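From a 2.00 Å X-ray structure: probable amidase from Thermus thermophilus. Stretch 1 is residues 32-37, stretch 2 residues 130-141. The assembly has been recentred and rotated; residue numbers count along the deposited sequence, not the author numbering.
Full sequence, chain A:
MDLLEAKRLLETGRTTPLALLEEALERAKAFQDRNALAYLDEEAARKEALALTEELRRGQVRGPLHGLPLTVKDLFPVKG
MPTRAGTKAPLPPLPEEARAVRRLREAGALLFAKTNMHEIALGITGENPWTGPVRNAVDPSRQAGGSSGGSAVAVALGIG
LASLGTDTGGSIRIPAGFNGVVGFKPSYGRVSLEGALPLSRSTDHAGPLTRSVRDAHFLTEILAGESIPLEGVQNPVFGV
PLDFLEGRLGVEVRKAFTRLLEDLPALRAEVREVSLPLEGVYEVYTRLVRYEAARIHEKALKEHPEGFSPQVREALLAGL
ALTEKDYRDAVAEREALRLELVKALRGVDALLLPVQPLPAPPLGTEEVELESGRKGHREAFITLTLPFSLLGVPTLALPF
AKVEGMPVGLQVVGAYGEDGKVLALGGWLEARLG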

# COMPACT_ATOMS: atom_id res chain seq x y z
N GLN A 32 -8.53 19.32 36.63
CA GLN A 32 -9.10 20.24 35.65
C GLN A 32 -8.05 21.13 35.00
O GLN A 32 -8.16 21.46 33.82
CB GLN A 32 -10.17 21.09 36.33
CG GLN A 32 -10.92 22.01 35.40
CD GLN A 32 -12.14 22.62 36.08
OE1 GLN A 32 -12.04 23.19 37.16
NE2 GLN A 32 -13.29 22.49 35.44
N ASP A 33 -7.03 21.51 35.76
CA ASP A 33 -5.98 22.38 35.23
C ASP A 33 -5.16 21.73 34.12
O ASP A 33 -4.44 22.42 33.39
CB ASP A 33 -5.08 22.89 36.36
CG ASP A 33 -5.83 23.83 37.32
OD1 ASP A 33 -6.79 24.49 36.87
OD2 ASP A 33 -5.45 23.91 38.51
N ARG A 34 -5.25 20.41 33.98
CA ARG A 34 -4.53 19.72 32.91
C ARG A 34 -5.19 20.06 31.57
O ARG A 34 -4.61 19.85 30.51
CB ARG A 34 -4.52 18.21 33.15
CG ARG A 34 -3.62 17.77 34.30
CD ARG A 34 -2.18 18.21 34.06
NE ARG A 34 -1.22 17.36 34.77
CZ ARG A 34 -0.99 17.41 36.08
NH1 ARG A 34 -1.63 18.27 36.84
NH2 ARG A 34 -0.10 16.59 36.62
N ASN A 35 -6.42 20.58 31.64
CA ASN A 35 -7.18 21.01 30.47
C ASN A 35 -7.40 19.92 29.42
O ASN A 35 -7.33 20.17 28.22
CB ASN A 35 -6.47 22.23 29.85
CG ASN A 35 -7.35 22.99 28.87
OD1 ASN A 35 -8.54 23.18 29.09
ND2 ASN A 35 -6.74 23.44 27.77
N ALA A 36 -7.70 18.71 29.88
CA ALA A 36 -7.91 17.58 28.97
C ALA A 36 -9.26 17.56 28.27
O ALA A 36 -9.40 16.96 27.20
CB ALA A 36 -7.71 16.27 29.74
N LEU A 37 -10.26 18.21 28.86
CA LEU A 37 -11.60 18.18 28.28
C LEU A 37 -12.02 19.42 27.50
O LEU A 37 -11.84 20.55 27.97
CB LEU A 37 -12.63 17.88 29.37
CG LEU A 37 -12.33 16.62 30.20
CD1 LEU A 37 -13.50 16.32 31.13
CD2 LEU A 37 -12.09 15.44 29.26
N TRP A 130 -6.16 28.60 21.25
CA TRP A 130 -7.60 28.81 21.37
C TRP A 130 -8.18 28.23 22.66
O TRP A 130 -8.92 28.90 23.39
CB TRP A 130 -8.33 28.17 20.19
CG TRP A 130 -7.98 28.73 18.84
CD1 TRP A 130 -7.77 28.02 17.69
CD2 TRP A 130 -7.80 30.11 18.49
NE1 TRP A 130 -7.47 28.87 16.65
CE2 TRP A 130 -7.48 30.16 17.11
CE3 TRP A 130 -7.88 31.31 19.20
CZ2 TRP A 130 -7.24 31.36 16.43
CZ3 TRP A 130 -7.64 32.52 18.53
CH2 TRP A 130 -7.32 32.52 17.15
N THR A 131 -7.83 26.98 22.94
CA THR A 131 -8.33 26.27 24.11
C THR A 131 -7.35 26.30 25.28
O THR A 131 -7.72 26.00 26.42
CB THR A 131 -8.53 24.79 23.77
OG1 THR A 131 -7.25 24.20 23.49
CG2 THR A 131 -9.43 24.65 22.54
N GLY A 132 -6.11 26.67 24.99
CA GLY A 132 -5.11 26.66 26.03
C GLY A 132 -4.41 25.33 25.84
O GLY A 132 -5.01 24.40 25.32
N PRO A 133 -3.16 25.18 26.28
CA PRO A 133 -2.47 23.90 26.09
C PRO A 133 -2.99 22.75 26.94
O PRO A 133 -3.49 22.95 28.05
CB PRO A 133 -1.02 24.25 26.43
CG PRO A 133 -1.19 25.29 27.51
CD PRO A 133 -2.30 26.16 26.97
N VAL A 134 -2.90 21.55 26.39
CA VAL A 134 -3.29 20.36 27.13
C VAL A 134 -1.97 20.02 27.80
O VAL A 134 -0.94 19.94 27.13
CB VAL A 134 -3.72 19.20 26.21
CG1 VAL A 134 -3.98 17.94 27.05
CG2 VAL A 134 -4.98 19.58 25.45
N ARG A 135 -2.00 19.85 29.12
CA ARG A 135 -0.80 19.57 29.89
C ARG A 135 -0.62 18.10 30.20
O ARG A 135 -1.58 17.39 30.51
CB ARG A 135 -0.82 20.40 31.18
CG ARG A 135 -0.87 21.90 30.92
CD ARG A 135 -1.09 22.75 32.18
NE ARG A 135 -1.04 24.17 31.83
CZ ARG A 135 0.09 24.85 31.62
NH1 ARG A 135 1.26 24.25 31.75
NH2 ARG A 135 0.05 26.12 31.25
N ASN A 136 0.62 17.65 30.11
CA ASN A 136 0.99 16.27 30.37
C ASN A 136 0.44 15.78 31.70
O ASN A 136 0.50 16.48 32.71
CB ASN A 136 2.51 16.13 30.35
CG ASN A 136 2.97 14.70 30.38
OD1 ASN A 136 2.85 14.02 31.40
ND2 ASN A 136 3.49 14.22 29.26
N ALA A 137 -0.07 14.55 31.70
CA ALA A 137 -0.65 13.94 32.90
C ALA A 137 0.34 13.82 34.06
O ALA A 137 -0.04 13.97 35.21
CB ALA A 137 -1.22 12.57 32.55
N VAL A 138 1.60 13.53 33.75
CA VAL A 138 2.61 13.36 34.79
C VAL A 138 3.25 14.66 35.27
O VAL A 138 3.53 14.82 36.46
CB VAL A 138 3.73 12.40 34.30
CG1 VAL A 138 4.81 12.27 35.37
CG2 VAL A 138 3.13 11.04 33.99
N ASP A 139 3.48 15.59 34.35
CA ASP A 139 4.09 16.87 34.68
C ASP A 139 3.42 17.94 33.84
O ASP A 139 3.63 18.01 32.63
CB ASP A 139 5.59 16.79 34.37
CG ASP A 139 6.34 18.05 34.71
OD1 ASP A 139 5.69 19.10 34.93
OD2 ASP A 139 7.60 18.01 34.76
N PRO A 140 2.59 18.80 34.47
CA PRO A 140 1.88 19.88 33.78
C PRO A 140 2.75 20.92 33.09
O PRO A 140 2.24 21.76 32.35
CB PRO A 140 1.00 20.47 34.89
CG PRO A 140 1.86 20.29 36.11
CD PRO A 140 2.37 18.88 35.93
N SER A 141 4.06 20.87 33.32
CA SER A 141 4.98 21.81 32.69
C SER A 141 5.47 21.24 31.37
O SER A 141 6.12 21.93 30.58
CB SER A 141 6.19 22.11 33.60
OG SER A 141 7.00 20.96 33.77

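Read along stretch 2, this contact is mostly a run of backbone carbonyls offered to two side chains, N35 and R34, from a short turn. At T131 the carbonyl receives the first of these bonds, N35 ND2 to T131 O at 3.1 Å, while the threonine's own OG1 turns to its neighbour, bonding G132 O at 2.9 Å. G132 comes next with phi/psi of 96/156, where a CB would jam against the carbonyl before it, so the backbone angles by themselves call for glycine; an ideal CB would lie 3.6 Å from N35 ND2, close but no clash. The CA-to-CB bond of P133 points away, and its carbonyl makes the contact, with N35 ND2 to P133 O at 3.3 Å. One amide nitrogen thus gathers the bend from T131 to P133.

V134 adds van der Waals contact: its CG2 lies 3.7 Å from N35 O, and its CG1 4.4 Å from A36 CA. At R135 the backbones themselves meet, R135 N donating to R34 O at 3.0 Å and nearly straight, 175°. This backbone bond lies where the CA atoms of R34 and R135 come within 4.8 Å. The R135 side chain runs past D33, its CD 3.6 Å from D33 O, and NH1 bonds P140 O at 2.7 Å, tying its own stretch together.

From N136 onward R34 takes over. Its CB points sideways, but m chi1 and chi2 bring the guanidinium in, so that NE reaches N136 O at 2.8 Å and NH2 reaches A137 O at 3.0 Å. The turn holding those carbonyls is braced by N136 OD1, which accepts from V138 N at 2.7 Å and weakly from D139 N at 3.4 Å. P140 then covers one guanidinium face, its CD 3.4 Å from R34 NH2. The rule is economical: in four of the five bonds a side-chain donor reads a main-chain carbonyl; the fifth is backbone to backbone.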